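Long-range contacts in Succinylglutamatedesuccinylase/aspartoacylase (Rhodobacter sphaeroides 2.4.1, PDB 3CDX), which probably acts as a metal-dependent hydrolase of linear amide or ester bonds and carries a calcium ion at its metal site in this crystal: residues Ile15-Asp20 with Ile45-Asn50; Gly53-Leu58 with Gln86-Met91. One frame throughout, in Å; residues are numbered along the deposited sequence.

Interaction 1 (Ile15-Asp20 with Ile45-Asn50); sequences IDFDRD and ITVVKN
K49 and D20 meet because CG of K49 stands anti to its backbone N (chi1 -173°) and the chain bends further out, while CG of D20 lies anti to its carbonyl carbon (chi1 -81°). The lysine chain crosses the carboxylate of D20, with K49 CE 3.1 Å from D20 OD1. The ammonium itself stays farther off, K49 NZ to D20 OD1 being a long salt bridge of 3.7 Å. One water bridges the two groups: it donates to D20 OD1 and accepts from K49 NZ, at 2.6 Å and 3.2 Å. On the way out, K49 CE also passes tightly by the carbonyl D18 O, at 3.0 Å.

At the other end the contact is apolar. I15 and V47 slide past each other in opposite directions, I15 CG2 resting 3.5 Å from V47 CG1. The same I15 CG2 also sits over the centre of one face of the F17 ring, so one methyl touches both ring and valine. I45 CG2 comes to the edge of that ring, 4.0 Å from F17 CE1, and V47 CG2 approaches F17 CD1 obliquely. A type I turn from D16 to R19, with an Asx turn from D18 N to D16 OD1, shapes the loop between the two ends.

Strand 40-50 spends its backbone bonds on strands 21-30 and 87-92, and the loop packs on it through side chains and through backbone carbonyls that border the K49 chain. The chemistry is therefore split: greasy packing anchors I15 and F17, whereas the D20-K49 pair, long and water-bridged, probably adds a softer electrostatic tether.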
ATOM      1  N   ILE A  15     -27.365   8.315  24.659  1.00 34.13           N
ATOM      2  CA  ILE A  15     -28.607   7.584  24.907  1.00 34.53           C
ATOM      3  C   ILE A  15     -28.797   7.269  26.404  1.00 34.39           C
ATOM      4  O   ILE A  15     -27.875   6.828  27.078  1.00 35.42           O
ATOM      5  CB  ILE A  15     -28.679   6.302  24.024  1.00 34.04           C
ATOM      6  CG1 ILE A  15     -28.709   6.736  22.548  1.00 34.11           C
ATOM      7  CG2 ILE A  15     -29.862   5.437  24.445  1.00 34.92           C
ATOM      8  CD1 ILE A  15     -28.903   5.673  21.517  1.00 34.44           C
ATOM      9  N   ASP A  16     -29.980   7.533  26.931  1.00 34.13           N
ATOM     10  CA  ASP A  16     -30.292   7.180  28.310  1.00 34.61           C
ATOM     11  C   ASP A  16     -30.970   5.840  28.263  1.00 34.12           C
ATOM     12  O   ASP A  16     -32.169   5.747  27.992  1.00 34.30           O
ATOM     13  CB  ASP A  16     -31.226   8.243  28.943  1.00 34.69           C
ATOM     14  CG  ASP A  16     -31.608   7.932  30.401  1.00 36.68           C
ATOM     15  OD1 ASP A  16     -31.309   6.841  30.941  1.00 37.98           O
ATOM     16  OD2 ASP A  16     -32.228   8.813  31.028  1.00 38.82           O
ATOM     17  N   PHE A  17     -30.193   4.799  28.536  1.00 35.29           N
ATOM     18  CA  PHE A  17     -30.653   3.411  28.437  1.00 36.48           C
ATOM     19  C   PHE A  17     -31.717   3.003  29.480  1.00 38.22           C
ATOM     20  O   PHE A  17     -32.353   1.960  29.336  1.00 38.08           O
ATOM     21  CB  PHE A  17     -29.450   2.462  28.457  1.00 36.10           C
ATOM     22  CG  PHE A  17     -28.573   2.554  27.213  1.00 34.80           C
ATOM     23  CD1 PHE A  17     -28.843   1.765  26.081  1.00 33.75           C
ATOM     24  CD2 PHE A  17     -27.479   3.412  27.183  1.00 33.42           C
ATOM     25  CE1 PHE A  17     -28.023   1.837  24.925  1.00 35.76           C
ATOM     26  CE2 PHE A  17     -26.657   3.486  26.061  1.00 34.39           C
ATOM     27  CZ  PHE A  17     -26.934   2.699  24.918  1.00 35.01           C
ATOM     28  N   ASP A  18     -31.926   3.846  30.497  1.00 40.20           N
ATOM     29  CA  ASP A  18     -32.950   3.628  31.528  1.00 41.99           C
ATOM     30  C   ASP A  18     -34.274   4.338  31.213  1.00 42.69           C
ATOM     31  O   ASP A  18     -35.251   4.182  31.943  1.00 43.32           O
ATOM     32  CB  ASP A  18     -32.444   4.107  32.889  1.00 42.58           C
ATOM     33  CG  ASP A  18     -31.252   3.307  33.390  1.00 45.68           C
ATOM     34  OD1 ASP A  18     -31.255   2.064  33.235  1.00 47.36           O
ATOM     35  OD2 ASP A  18     -30.310   3.928  33.965  1.00 49.76           O
ATOM     36  N   ARG A  19     -34.307   5.117  30.133  1.00 42.38           N
ATOM     37  CA  ARG A  19     -35.481   5.890  29.784  1.00 41.90           C
ATOM     38  C   ARG A  19     -36.449   5.082  28.928  1.00 41.53           C
ATOM     39  O   ARG A  19     -36.048   4.487  27.926  1.00 40.82           O
ATOM     40  CB  ARG A  19     -35.056   7.145  29.044  1.00 42.13           C
ATOM     41  CG  ARG A  19     -36.182   8.111  28.724  1.00 44.62           C
ATOM     42  CD  ARG A  19     -35.591   9.479  28.426  1.00 48.77           C
ATOM     43  NE  ARG A  19     -35.525   9.777  27.000  1.00 51.74           N
ATOM     44  CZ  ARG A  19     -34.643  10.608  26.442  1.00 53.35           C
ATOM     45  NH1 ARG A  19     -34.687  10.819  25.124  1.00 51.68           N
ATOM     46  NH2 ARG A  19     -33.709  11.219  27.190  1.00 53.45           N
ATOM     47  N   ASP A  20     -37.724   5.062  29.320  1.00 40.74           N
ATOM     48  CA  ASP A  20     -38.749   4.373  28.536  1.00 40.39           C
ATOM     49  C   ASP A  20     -39.000   5.055  27.193  1.00 39.02           C
ATOM     50  O   ASP A  20     -38.911   6.267  27.079  1.00 38.21           O
ATOM     51  CB  ASP A  20     -40.076   4.305  29.291  1.00 41.80           C
ATOM     52  CG  ASP A  20     -40.133   3.181  30.310  1.00 44.20           C
ATOM     53  OD1 ASP A  20     -39.198   2.347  30.400  1.00 47.56           O
ATOM     54  OD2 ASP A  20     -41.145   3.141  31.033  1.00 47.23           O
ATOM     55  N   ILE A  45     -27.039   2.849  17.185  1.00 25.90           N
ATOM     56  CA  ILE A  45     -27.624   2.171  18.367  1.00 27.60           C
ATOM     57  C   ILE A  45     -29.081   2.627  18.528  1.00 27.89           C
ATOM     58  O   ILE A  45     -29.357   3.841  18.558  1.00 28.05           O
ATOM     59  CB  ILE A  45     -26.939   2.562  19.718  1.00 27.92           C
ATOM     60  CG1 ILE A  45     -25.456   2.241  19.742  1.00 29.26           C
ATOM     61  CG2 ILE A  45     -27.650   1.872  20.927  1.00 27.04           C
ATOM     62  CD1 ILE A  45     -24.733   2.844  20.974  1.00 29.64           C
ATOM     63  N   THR A  46     -29.996   1.649  18.582  1.00 27.69           N
ATOM     64  CA  THR A  46     -31.415   1.868  18.825  1.00 27.37           C
ATOM     65  C   THR A  46     -31.775   1.084  20.089  1.00 27.98           C
ATOM     66  O   THR A  46     -31.376  -0.086  20.257  1.00 27.41           O
ATOM     67  CB  THR A  46     -32.317   1.400  17.638  1.00 26.93           C
ATOM     68  OG1 THR A  46     -31.905   2.046  16.427  1.00 26.75           O
ATOM     69  CG2 THR A  46     -33.796   1.779  17.878  1.00 26.78           C
ATOM     70  N   VAL A  47     -32.495   1.747  20.993  1.00 29.22           N
ATOM     71  CA  VAL A  47     -32.964   1.117  22.238  1.00 29.69           C
ATOM     72  C   VAL A  47     -34.445   1.379  22.352  1.00 30.71           C
ATOM     73  O   VAL A  47     -34.905   2.526  22.157  1.00 31.17           O
ATOM     74  CB  VAL A  47     -32.204   1.589  23.517  1.00 29.80           C
ATOM     75  CG1 VAL A  47     -32.416   3.082  23.772  1.00 31.56           C
ATOM     76  CG2 VAL A  47     -32.645   0.784  24.759  1.00 30.37           C
ATOM     77  N   VAL A  48     -35.182   0.297  22.609  1.00 30.66           N
ATOM     78  CA  VAL A  48     -36.605   0.367  22.941  1.00 31.89           C
ATOM     79  C   VAL A  48     -36.757  -0.174  24.371  1.00 32.40           C
ATOM     80  O   VAL A  48     -36.345  -1.302  24.675  1.00 31.50           O
ATOM     81  CB  VAL A  48     -37.490  -0.447  21.933  1.00 31.62           C
ATOM     82  CG1 VAL A  48     -38.947  -0.423  22.339  1.00 32.66           C
ATOM     83  CG2 VAL A  48     -37.345   0.085  20.515  1.00 30.17           C
ATOM     84  N   LYS A  49     -37.346   0.643  25.239  1.00 33.92           N
ATOM     85  CA  LYS A  49     -37.624   0.240  26.609  1.00 35.45           C
ATOM     86  C   LYS A  49     -39.100   0.505  26.940  1.00 35.92           C
ATOM     87  O   LYS A  49     -39.619   1.586  26.710  1.00 36.00           O
ATOM     88  CB  LYS A  49     -36.684   0.961  27.577  1.00 34.89           C
ATOM     89  CG  LYS A  49     -36.762   0.491  29.043  1.00 35.72           C
ATOM     90  CD  LYS A  49     -35.815   1.286  29.931  1.00 36.90           C
ATOM     91  CE  LYS A  49     -36.382   1.522  31.336  1.00 41.90           C
ATOM     92  NZ  LYS A  49     -36.594   0.268  32.060  1.00 43.91           N
ATOM     93  N   ASN A  50     -39.763  -0.509  27.476  1.00 37.50           N
ATOM     94  CA  ASN A  50     -41.144  -0.381  27.936  1.00 38.30           C
ATOM     95  C   ASN A  50     -41.426  -1.425  28.992  1.00 38.82           C
ATOM     96  O   ASN A  50     -40.995  -2.592  28.884  1.00 39.12           O
ATOM     97  CB  ASN A  50     -42.126  -0.568  26.772  1.00 38.53           C
ATOM     98  CG  ASN A  50     -43.588  -0.282  27.157  1.00 40.36           C
ATOM     99  OD1 ASN A  50     -43.928   0.811  27.594  1.00 42.05           O
ATOM    100  ND2 ASN A  50     -44.458  -1.269  26.953  1.00 40.97           N
TER
HETATM  101  O   HOH W   1     -39.790   0.296  31.917  1.00 50.72           O

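Interaction 2 (Gly53-Leu58 with Gln86-Met91); sequences GPTVLL and QGRVIM
R88 and T55 sit side by side on neighbouring parallel strands, and the arginine takes hold of the threonine side-on. R88 runs out extended through CD, then bends at chi3 (47°), which turns NE toward T55 OG1. In T55, chi1 (-69°) puts OG1 anti to the carbonyl carbon, on the side of the arginine; OG1 lies close to the guanidinium plane and accepts two bonds, from R88 NE at 2.9 Å and from R88 NH1 at 3.0 Å. The remaining nitrogen, NH2, donates to F17 O, so neighbouring groups fix the guanidinium on two sides. An alanine here would probably leave T55 OG1 without either donor, strip F17 O of its NH2 partner and open a gap beside the threonine.

The other branch of the same threonine works differently: T55 CG2 meets I90 CD1 at 3.7 Å. L57 and I90 continue this face, with L57 CD1 against I90 CG2, also 3.7 Å away. On the opposite face L58 and M91 lie side by side, pointing the same way, and L58 CD1 touches M91 CG at 4.0 Å while reaching obliquely to V89 CG1. Helices 68-79 and 223-239 cover this second face.

Beneath the side chains the backbones bond in a parallel ladder: R88 N to P54 O, V56 N to R88 O, I90 N to V56 O, and L58 N to I90 O, the last nearly straight (N-H...O 169°). At the start of it a beta carbon on G87 would run into P54 O. Strand 55-60, helix 68-79 and strand 87-92 form a beta-alpha-beta unit of the catalytic domain, and the metal ligands H63 and E66 lie between its first strand and its helix.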
ATOM      1  N   GLY A  53     -39.286  -6.325  32.073  1.00 37.31           N
ATOM      2  CA  GLY A  53     -38.723  -7.556  31.482  1.00 35.32           C
ATOM      3  C   GLY A  53     -37.215  -7.510  31.333  1.00 33.40           C
ATOM      4  O   GLY A  53     -36.584  -6.537  31.766  1.00 33.45           O
ATOM      5  N   PRO A  54     -36.634  -8.578  30.755  1.00 32.42           N
ATOM      6  CA  PRO A  54     -35.192  -8.721  30.588  1.00 31.68           C
ATOM      7  C   PRO A  54     -34.671  -7.872  29.420  1.00 30.97           C
ATOM      8  O   PRO A  54     -35.469  -7.317  28.620  1.00 30.03           O
ATOM      9  CB  PRO A  54     -35.016 -10.216  30.312  1.00 31.50           C
ATOM     10  CG  PRO A  54     -36.286 -10.639  29.672  1.00 32.93           C
ATOM     11  CD  PRO A  54     -37.368  -9.761  30.261  1.00 32.35           C
ATOM     12  N   THR A  55     -33.345  -7.729  29.349  1.00 29.44           N
ATOM     13  CA  THR A  55     -32.758  -6.945  28.270  1.00 28.29           C
ATOM     14  C   THR A  55     -32.192  -7.922  27.256  1.00 27.43           C
ATOM     15  O   THR A  55     -31.425  -8.800  27.630  1.00 25.92           O
ATOM     16  CB  THR A  55     -31.669  -5.974  28.780  1.00 29.32           C
ATOM     17  OG1 THR A  55     -32.274  -4.931  29.571  1.00 29.60           O
ATOM     18  CG2 THR A  55     -30.882  -5.318  27.576  1.00 26.84           C
ATOM     19  N   VAL A  56     -32.577  -7.756  25.983  1.00 26.93           N
ATOM     20  CA  VAL A  56     -31.993  -8.534  24.885  1.00 27.07           C
ATOM     21  C   VAL A  56     -31.058  -7.672  24.057  1.00 26.20           C
ATOM     22  O   VAL A  56     -31.456  -6.656  23.522  1.00 26.16           O
ATOM     23  CB  VAL A  56     -33.095  -9.131  23.966  1.00 28.30           C
ATOM     24  CG1 VAL A  56     -32.473  -9.835  22.772  1.00 26.52           C
ATOM     25  CG2 VAL A  56     -34.031 -10.073  24.789  1.00 28.26           C
ATOM     26  N   LEU A  57     -29.801  -8.093  23.941  1.00 26.12           N
ATOM     27  CA  LEU A  57     -28.837  -7.325  23.157  1.00 24.92           C
ATOM     28  C   LEU A  57     -28.547  -8.058  21.861  1.00 25.15           C
ATOM     29  O   LEU A  57     -28.144  -9.231  21.879  1.00 25.39           O
ATOM     30  CB  LEU A  57     -27.567  -7.051  23.963  1.00 24.90           C
ATOM     31  CG  LEU A  57     -26.297  -6.584  23.228  1.00 24.76           C
ATOM     32  CD1 LEU A  57     -26.425  -5.157  22.644  1.00 23.15           C
ATOM     33  CD2 LEU A  57     -25.091  -6.716  24.150  1.00 23.78           C
ATOM     34  N   LEU A  58     -28.732  -7.340  20.749  1.00 23.81           N
ATOM     35  CA  LEU A  58     -28.628  -7.864  19.375  1.00 23.29           C
ATOM     36  C   LEU A  58     -27.510  -7.119  18.657  1.00 23.19           C
ATOM     37  O   LEU A  58     -27.579  -5.880  18.501  1.00 24.88           O
ATOM     38  CB  LEU A  58     -29.968  -7.679  18.620  1.00 22.43           C
ATOM     39  CG  LEU A  58     -31.196  -8.393  19.234  1.00 22.16           C
ATOM     40  CD1 LEU A  58     -32.424  -8.033  18.513  1.00 21.60           C
ATOM     41  CD2 LEU A  58     -31.017  -9.916  19.341  1.00 17.00           C
ATOM     42  N   GLN A  86     -41.963  -5.571  26.463  1.00 35.02           N
ATOM     43  CA  GLN A  86     -41.940  -5.724  27.918  1.00 34.40           C
ATOM     44  C   GLN A  86     -40.547  -6.083  28.405  1.00 33.66           C
ATOM     45  O   GLN A  86     -40.166  -7.258  28.510  1.00 33.06           O
ATOM     46  CB  GLN A  86     -43.014  -6.710  28.416  1.00 34.63           C
ATOM     47  CG  GLN A  86     -44.447  -6.177  28.287  1.00 35.11           C
ATOM     48  CD  GLN A  86     -44.771  -5.056  29.267  1.00 37.69           C
ATOM     49  OE1 GLN A  86     -44.347  -5.083  30.432  1.00 40.00           O
ATOM     50  NE2 GLN A  86     -45.525  -4.060  28.800  1.00 36.48           N
ATOM     51  N   GLY A  87     -39.776  -5.032  28.671  1.00 32.81           N
ATOM     52  CA  GLY A  87     -38.372  -5.172  28.968  1.00 31.82           C
ATOM     53  C   GLY A  87     -37.569  -4.166  28.158  1.00 31.26           C
ATOM     54  O   GLY A  87     -37.924  -2.988  28.080  1.00 31.42           O
ATOM     55  N   ARG A  88     -36.490  -4.643  27.534  1.00 30.37           N
ATOM     56  CA  ARG A  88     -35.557  -3.743  26.840  1.00 28.57           C
ATOM     57  C   ARG A  88     -34.821  -4.477  25.734  1.00 28.10           C
ATOM     58  O   ARG A  88     -34.306  -5.582  25.949  1.00 27.64           O
ATOM     59  CB  ARG A  88     -34.569  -3.098  27.818  1.00 28.21           C
ATOM     60  CG  ARG A  88     -33.697  -1.991  27.177  1.00 28.69           C
ATOM     61  CD  ARG A  88     -32.873  -1.194  28.198  1.00 27.25           C
ATOM     62  NE  ARG A  88     -32.201  -2.094  29.130  1.00 27.35           N
ATOM     63  CZ  ARG A  88     -31.470  -1.705  30.167  1.00 28.27           C
ATOM     64  NH1 ARG A  88     -30.927  -2.620  30.954  1.00 31.50           N
ATOM     65  NH2 ARG A  88     -31.283  -0.414  30.426  1.00 28.04           N
ATOM     66  N   VAL A  89     -34.808  -3.842  24.555  1.00 27.41           N
ATOM     67  CA  VAL A  89     -34.091  -4.318  23.358  1.00 26.49           C
ATOM     68  C   VAL A  89     -33.042  -3.260  22.946  1.00 26.06           C
ATOM     69  O   VAL A  89     -33.380  -2.103  22.696  1.00 24.97           O
ATOM     70  CB  VAL A  89     -35.044  -4.595  22.181  1.00 26.91           C
ATOM     71  CG1 VAL A  89     -34.288  -5.245  20.999  1.00 25.75           C
ATOM     72  CG2 VAL A  89     -36.226  -5.516  22.641  1.00 25.40           C
ATOM     73  N   ILE A  90     -31.779  -3.683  22.936  1.00 25.29           N
ATOM     74  CA  ILE A  90     -30.647  -2.881  22.448  1.00 24.59           C
ATOM     75  C   ILE A  90     -30.108  -3.487  21.144  1.00 23.92           C
ATOM     76  O   ILE A  90     -29.732  -4.665  21.113  1.00 24.63           O
ATOM     77  CB  ILE A  90     -29.564  -2.782  23.530  1.00 24.52           C
ATOM     78  CG1 ILE A  90     -30.174  -2.160  24.809  1.00 24.63           C
ATOM     79  CG2 ILE A  90     -28.292  -1.940  23.020  1.00 25.10           C
ATOM     80  CD1 ILE A  90     -29.365  -2.369  26.041  1.00 25.16           C
ATOM     81  N   MET A  91     -30.053  -2.676  20.085  1.00 23.96           N
ATOM     82  CA  MET A  91     -29.765  -3.134  18.703  1.00 22.96           C
ATOM     83  C   MET A  91     -28.606  -2.352  18.114  1.00 23.86           C
ATOM     84  O   MET A  91     -28.699  -1.142  17.970  1.00 23.68           O
ATOM     85  CB  MET A  91     -31.012  -3.000  17.812  1.00 23.27           C
ATOM     86  CG  MET A  91     -32.150  -4.003  18.238  1.00 24.51           C
ATOM     87  SD  MET A  91     -33.836  -3.643  17.639  1.00 19.75           S
ATOM     88  CE  MET A  91     -34.126  -2.107  18.522  1.00 21.62           C
TER

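The two contacts lie on the same side of the chain's centre, their own centres about 9 Å apart, and follow in series: interaction 1 closes at N50 before interaction 2 opens at G53. Strand 40-50 runs antiparallel to strand 87-92, which in turn runs parallel to strand 55-60, so 87-92 is the strand between them. The seam is direct, with N50 O 2.7 Å from G87 N in a probable hydrogen bond and V47 CG2 packed on V89 O. Interaction 1 thus fastens the N-terminal loop onto strand 40-50, away from the metal, whereas interaction 2 builds the buried strand pair whose member 55-60 runs on into the loop carrying H63 and E66.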